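Local coordinates for protein probable uracil-DNA glycosylase (PDB 5X55) that belongs to the uracil-DNA glycosylase superfamily and is encoded by a giant virus, with a central four-stranded parallel sheet flanked by helices, at residues 127-131 with 132-136; 170-173 with 174-177. All coordinates share one frame; numbering follows the deposited sequence.

Contact 1 (127-131 with 132-136)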
loop_
_atom_site.group_PDB
_atom_site.type_symbol
_atom_site.label_atom_id
_atom_site.label_comp_id
_atom_site.label_asym_id
_atom_site.label_seq_id
_atom_site.Cartn_x
_atom_site.Cartn_y
_atom_site.Cartn_z
ATOM N N LEU A 127 12.897 -5.963 13.211
ATOM C CA LEU A 127 12.023 -6.459 14.272
ATOM C C LEU A 127 10.549 -6.201 14.011
ATOM O O LEU A 127 9.709 -6.757 14.721
ATOM C CB LEU A 127 12.394 -5.831 15.612
ATOM C CG LEU A 127 13.808 -6.113 16.100
ATOM C CD1 LEU A 127 13.985 -5.495 17.477
ATOM C CD2 LEU A 127 14.040 -7.612 16.134
ATOM N N LEU A 128 10.218 -5.374 13.027
ATOM C CA LEU A 128 8.841 -5.097 12.656
ATOM C C LEU A 128 8.330 -6.024 11.559
ATOM O O LEU A 128 7.178 -5.894 11.133
ATOM C CB LEU A 128 8.728 -3.635 12.218
ATOM C CG LEU A 128 9.267 -2.712 13.307
ATOM C CD1 LEU A 128 9.206 -1.273 12.857
ATOM C CD2 LEU A 128 8.486 -2.933 14.607
ATOM N N LEU A 129 9.148 -6.964 11.115
ATOM C CA LEU A 129 8.799 -7.894 10.045
ATOM C C LEU A 129 8.627 -9.291 10.641
ATOM O O LEU A 129 9.613 -9.971 10.930
ATOM C CB LEU A 129 9.886 -7.862 8.982
ATOM C CG LEU A 129 9.628 -8.680 7.730
ATOM C CD1 LEU A 129 8.422 -8.127 6.980
ATOM C CD2 LEU A 129 10.891 -8.633 6.904
ATOM N N PHE A 130 7.370 -9.726 10.802
ATOM C CA PHE A 130 7.028 -10.985 11.470
ATOM C C PHE A 130 6.843 -12.165 10.516
ATOM O O PHE A 130 6.530 -13.271 10.978
ATOM C CB PHE A 130 5.742 -10.816 12.294
ATOM C CG PHE A 130 5.654 -9.499 13.031
ATOM C CD1 PHE A 130 6.750 -9.000 13.751
ATOM C CD2 PHE A 130 4.487 -8.743 12.986
ATOM C CE1 PHE A 130 6.675 -7.777 14.442
ATOM C CE2 PHE A 130 4.401 -7.504 13.666
ATOM C CZ PHE A 130 5.500 -7.022 14.396
ATOM N N ARG A 131 7.000 -11.967 9.206
ATOM C CA ARG A 131 6.715 -13.025 8.238
ATOM C C ARG A 131 8.023 -13.534 7.638
ATOM O O ARG A 131 8.672 -12.803 6.871
ATOM C CB ARG A 131 5.766 -12.514 7.148
ATOM C CG ARG A 131 5.378 -13.520 6.075
ATOM C CD ARG A 131 4.421 -14.625 6.585
ATOM N NE ARG A 131 3.091 -14.118 6.896
ATOM C CZ ARG A 131 2.049 -14.894 7.197
ATOM N NH1 ARG A 131 2.193 -16.210 7.209
ATOM N NH2 ARG A 131 0.861 -14.359 7.485
ATOM N N PRO A 132 8.430 -14.778 7.941
ATOM C CA PRO A 132 9.780 -15.246 7.565
ATOM C C PRO A 132 10.055 -15.280 6.070
ATOM O O PRO A 132 11.220 -15.122 5.663
ATOM C CB PRO A 132 9.836 -16.662 8.160
ATOM C CG PRO A 132 8.793 -16.699 9.203
ATOM C CD PRO A 132 7.705 -15.762 8.765
ATOM N N GLU A 133 9.033 -15.494 5.237
ATOM C CA GLU A 133 9.239 -15.507 3.787
ATOM C C GLU A 133 9.795 -14.193 3.231
ATOM O O GLU A 133 10.191 -14.164 2.063
ATOM C CB GLU A 133 7.928 -15.835 3.061
ATOM C CG GLU A 133 7.316 -17.208 3.400
ATOM C CD GLU A 133 6.468 -17.210 4.674
ATOM O OE1 GLU A 133 6.750 -16.411 5.589
ATOM O OE2 GLU A 133 5.508 -18.014 4.757
ATOM N N TRP A 134 9.831 -13.110 4.016
ATOM C CA TRP A 134 10.403 -11.853 3.556
ATOM C C TRP A 134 11.840 -11.649 4.019
ATOM O O TRP A 134 12.487 -10.693 3.567
ATOM C CB TRP A 134 9.549 -10.665 4.026
ATOM C CG TRP A 134 8.248 -10.483 3.267
ATOM C CD1 TRP A 134 6.996 -10.859 3.671
ATOM C CD2 TRP A 134 8.081 -9.861 1.974
ATOM N NE1 TRP A 134 6.062 -10.513 2.713
ATOM C CE2 TRP A 134 6.705 -9.903 1.663
ATOM C CE3 TRP A 134 8.961 -9.285 1.053
ATOM C CZ2 TRP A 134 6.193 -9.396 0.466
ATOM C CZ3 TRP A 134 8.444 -8.761 -0.142
ATOM C CH2 TRP A 134 7.076 -8.822 -0.421
ATOM N N PHE A 135 12.358 -12.524 4.894
ATOM C CA PHE A 135 13.680 -12.284 5.472
ATOM C C PHE A 135 14.749 -12.219 4.385
ATOM O O PHE A 135 15.657 -11.380 4.449
ATOM C CB PHE A 135 14.012 -13.358 6.519
ATOM C CG PHE A 135 13.187 -13.254 7.805
ATOM C CD1 PHE A 135 12.346 -12.164 8.035
ATOM C CD2 PHE A 135 13.264 -14.248 8.787
ATOM C CE1 PHE A 135 11.584 -12.071 9.210
ATOM C CE2 PHE A 135 12.509 -14.167 9.968
ATOM C CZ PHE A 135 11.667 -13.079 10.183
ATOM N N ASP A 136 14.625 -13.051 3.348
ATOM C CA ASP A 136 15.579 -12.999 2.246
ATOM C C ASP A 136 15.575 -11.624 1.598
ATOM O O ASP A 136 16.633 -10.994 1.449
ATOM C CB ASP A 136 15.279 -14.098 1.222
ATOM C CG ASP A 136 15.788 -15.472 1.682
ATOM O OD1 ASP A 136 15.966 -15.658 2.910
ATOM O OD2 ASP A 136 16.013 -16.364 0.832
#
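A type I beta turn, Arg131 to Trp134, leads the chain into helix 135-142 and sets Leu129 and Arg131 against Trp134 and Phe135. The turn is closed by Trp134 N on Arg131 O (3.1 Å), nearly straight at 167°, although the donor is tilted from the carbonyl plane. Leu129 holds CG anti to its own backbone N (chi1 -175°), and the isobutyl group fills the angle between the two aromatic residues: CD2 lies 3.8 Å from Trp134 CB and 4.0 Å from Phe135 CD1. The Phe135 ring packs one face over Pro132 CA, turns its edge to Leu129 O, which lies in the ring plane 3.4 Å from CE1, and also makes a cation-pi contact with Lys126. The indole of Trp134 lies on Leu279 and Leu283 of helix 273-286, with NE1 donating to Leu178 O. Near the indole plane, Arg131 CG meets the edge 3.9 Å from Trp134 CD1. The arginine then bends twice, and its NE turns to Asn176 rather than to Glu133. Arg131 NH1 stays 4.5 Å from Glu133 OE2, beyond salt-bridge range, whereas Glu133 OE1, buried without a polar partner in the model, rests 3.1 Å from Arg131 CD.

Contact 2 (170-173 with 174-177)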
loop_
_atom_site.group_PDB
_atom_site.type_symbol
_atom_site.label_atom_id
_atom_site.label_comp_id
_atom_site.label_asym_id
_atom_site.label_seq_id
_atom_site.Cartn_x
_atom_site.Cartn_y
_atom_site.Cartn_z
ATOM N N LEU A 170 2.370 -1.970 12.875
ATOM C CA LEU A 170 1.598 -1.960 11.638
ATOM C C LEU A 170 2.414 -1.541 10.420
ATOM O O LEU A 170 1.892 -1.586 9.300
ATOM C CB LEU A 170 0.396 -1.035 11.779
ATOM C CG LEU A 170 -0.509 -1.358 12.952
ATOM C CD1 LEU A 170 -1.638 -0.337 13.012
ATOM C CD2 LEU A 170 -1.046 -2.764 12.768
ATOM N N LEU A 171 3.673 -1.145 10.612
ATOM C CA LEU A 171 4.475 -0.569 9.535
ATOM C C LEU A 171 4.516 -1.460 8.296
ATOM O O LEU A 171 4.393 -0.985 7.158
ATOM C CB LEU A 171 5.895 -0.319 10.043
ATOM C CG LEU A 171 6.844 0.224 8.976
ATOM C CD1 LEU A 171 6.351 1.587 8.525
ATOM C CD2 LEU A 171 8.267 0.290 9.500
ATOM N N PHE A 172 4.725 -2.755 8.494
ATOM C CA PHE A 172 4.883 -3.694 7.393
ATOM C C PHE A 172 3.677 -4.630 7.296
ATOM O O PHE A 172 3.813 -5.795 6.910
ATOM C CB PHE A 172 6.179 -4.488 7.557
ATOM C CG PHE A 172 7.442 -3.674 7.380
ATOM C CD1 PHE A 172 7.584 -2.792 6.319
ATOM C CD2 PHE A 172 8.504 -3.814 8.277
ATOM C CE1 PHE A 172 8.772 -2.042 6.150
ATOM C CE2 PHE A 172 9.685 -3.079 8.126
ATOM C CZ PHE A 172 9.819 -2.189 7.044
ATOM N N ASN A 173 2.498 -4.107 7.642
ATOM C CA ASN A 173 1.279 -4.901 7.802
ATOM C C ASN A 173 0.992 -5.788 6.594
ATOM O O ASN A 173 0.733 -6.994 6.736
ATOM C CB ASN A 173 0.103 -3.954 8.047
ATOM C CG ASN A 173 -0.917 -4.524 8.993
ATOM O OD1 ASN A 173 -0.717 -5.583 9.594
ATOM N ND2 ASN A 173 -2.017 -3.809 9.155
ATOM N N THR A 174 0.996 -5.203 5.395
ATOM C CA THR A 174 0.659 -5.984 4.207
ATOM C C THR A 174 1.658 -7.110 3.979
ATOM O O THR A 174 1.273 -8.211 3.572
ATOM C CB THR A 174 0.577 -5.082 2.982
ATOM O OG1 THR A 174 -0.317 -4.001 3.265
ATOM C CG2 THR A 174 0.014 -5.864 1.806
ATOM N N MET A 175 2.940 -6.863 4.253
ATOM C CA MET A 175 3.951 -7.916 4.121
ATOM C C MET A 175 3.800 -8.974 5.200
ATOM O O MET A 175 4.088 -10.149 4.961
ATOM C CB MET A 175 5.365 -7.317 4.172
ATOM C CG MET A 175 5.660 -6.388 2.973
ATOM S SD MET A 175 6.976 -5.180 3.208
ATOM C CE MET A 175 8.407 -6.263 3.265
ATOM N N ASN A 176 3.361 -8.581 6.393
ATOM C CA ASN A 176 3.160 -9.570 7.440
ATOM C C ASN A 176 1.949 -10.442 7.151
ATOM O O ASN A 176 1.921 -11.607 7.561
ATOM C CB ASN A 176 3.053 -8.874 8.798
ATOM C CG ASN A 176 4.408 -8.346 9.271
ATOM O OD1 ASN A 176 5.427 -9.001 9.061
ATOM N ND2 ASN A 176 4.427 -7.156 9.879
ATOM N N VAL A 177 0.956 -9.917 6.428
ATOM C CA VAL A 177 -0.134 -10.785 5.991
ATOM C C VAL A 177 0.301 -11.657 4.818
ATOM O O VAL A 177 0.005 -12.847 4.788
ATOM C CB VAL A 177 -1.391 -9.971 5.630
ATOM C CG1 VAL A 177 -2.446 -10.906 5.060
ATOM C CG2 VAL A 177 -1.936 -9.242 6.830
HETATM O O HOH W 1 1.857 -5.830 11.046
#
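Phe172 and Met175 both set CG anti to the carbonyl carbon (chi1 -69° in Phe172), and their side chains lie side by side, pointing the same way. A bend at chi3 of Met175 (69°) then turns the methyl group aside beyond the sulfur. Met175 SD approaches Phe172 CD1 at 4.0 Å and lies 4.9 Å from the centroid of the Phe172 ring, 48° off its normal: an oblique Met-aromatic contact. Leu171 CD2 covers one face of the same ring, offset toward its rim.

Phe172 is also the N-cap residue. A type I turn from Leu170 to Asn173, closed by Asn173 N on Leu170 O at 3.1 Å, leads into the first helical turn, where Asn176 N donates to Phe172 O (2.9 Å) and Val177 N to Asn173 O (2.9 Å). A water joins the two asparagine side chains, donating to Asn173 OD1 at 3.0 Å and accepting from Asn176 ND2 at 3.1 Å. The Asn173 amide is fixed further by bonds from ND2 to the carbonyls of Met205 and Tyr101, while the Asn176 amide also reaches Phe130.

The residues of this contact are all buried. Thr174 OG1 lies in hydrogen-bonding range of two carbonyls, Met253 O, its stronger partner, and Gly206 O, which would share its single proton. Met175 packs on Phe252 of strand 251-255, an outermost strand of the parallel sheet, and Val177 touches Ile98 and Ile102 of helix 98-102 and Ile247 and Leu248 of helix 244-248.

In the fold
Contact 1 precedes contact 2 in the chain, and the two meet directly, with centres about 9 Å apart. Asn176 of the short helix is the main joint. Its side-chain OD1 takes a probable hydrogen bond from Phe130 N at 2.7 Å, its ND2 reaches the carbonyl of Leu128, and its backbone O receives Arg131 NE at 2.8 Å. One residue thus ties both its amide and its main chain to the 127-131 loop. Around this polar join the side chains of Trp134 and Met175 touch. Contact 2 is the deeper, about 10 Å from the chain centre against about 17 Å for contact 1, both measured between centres, and its helix 173-177 touches strand 251-255 of the parallel sheet.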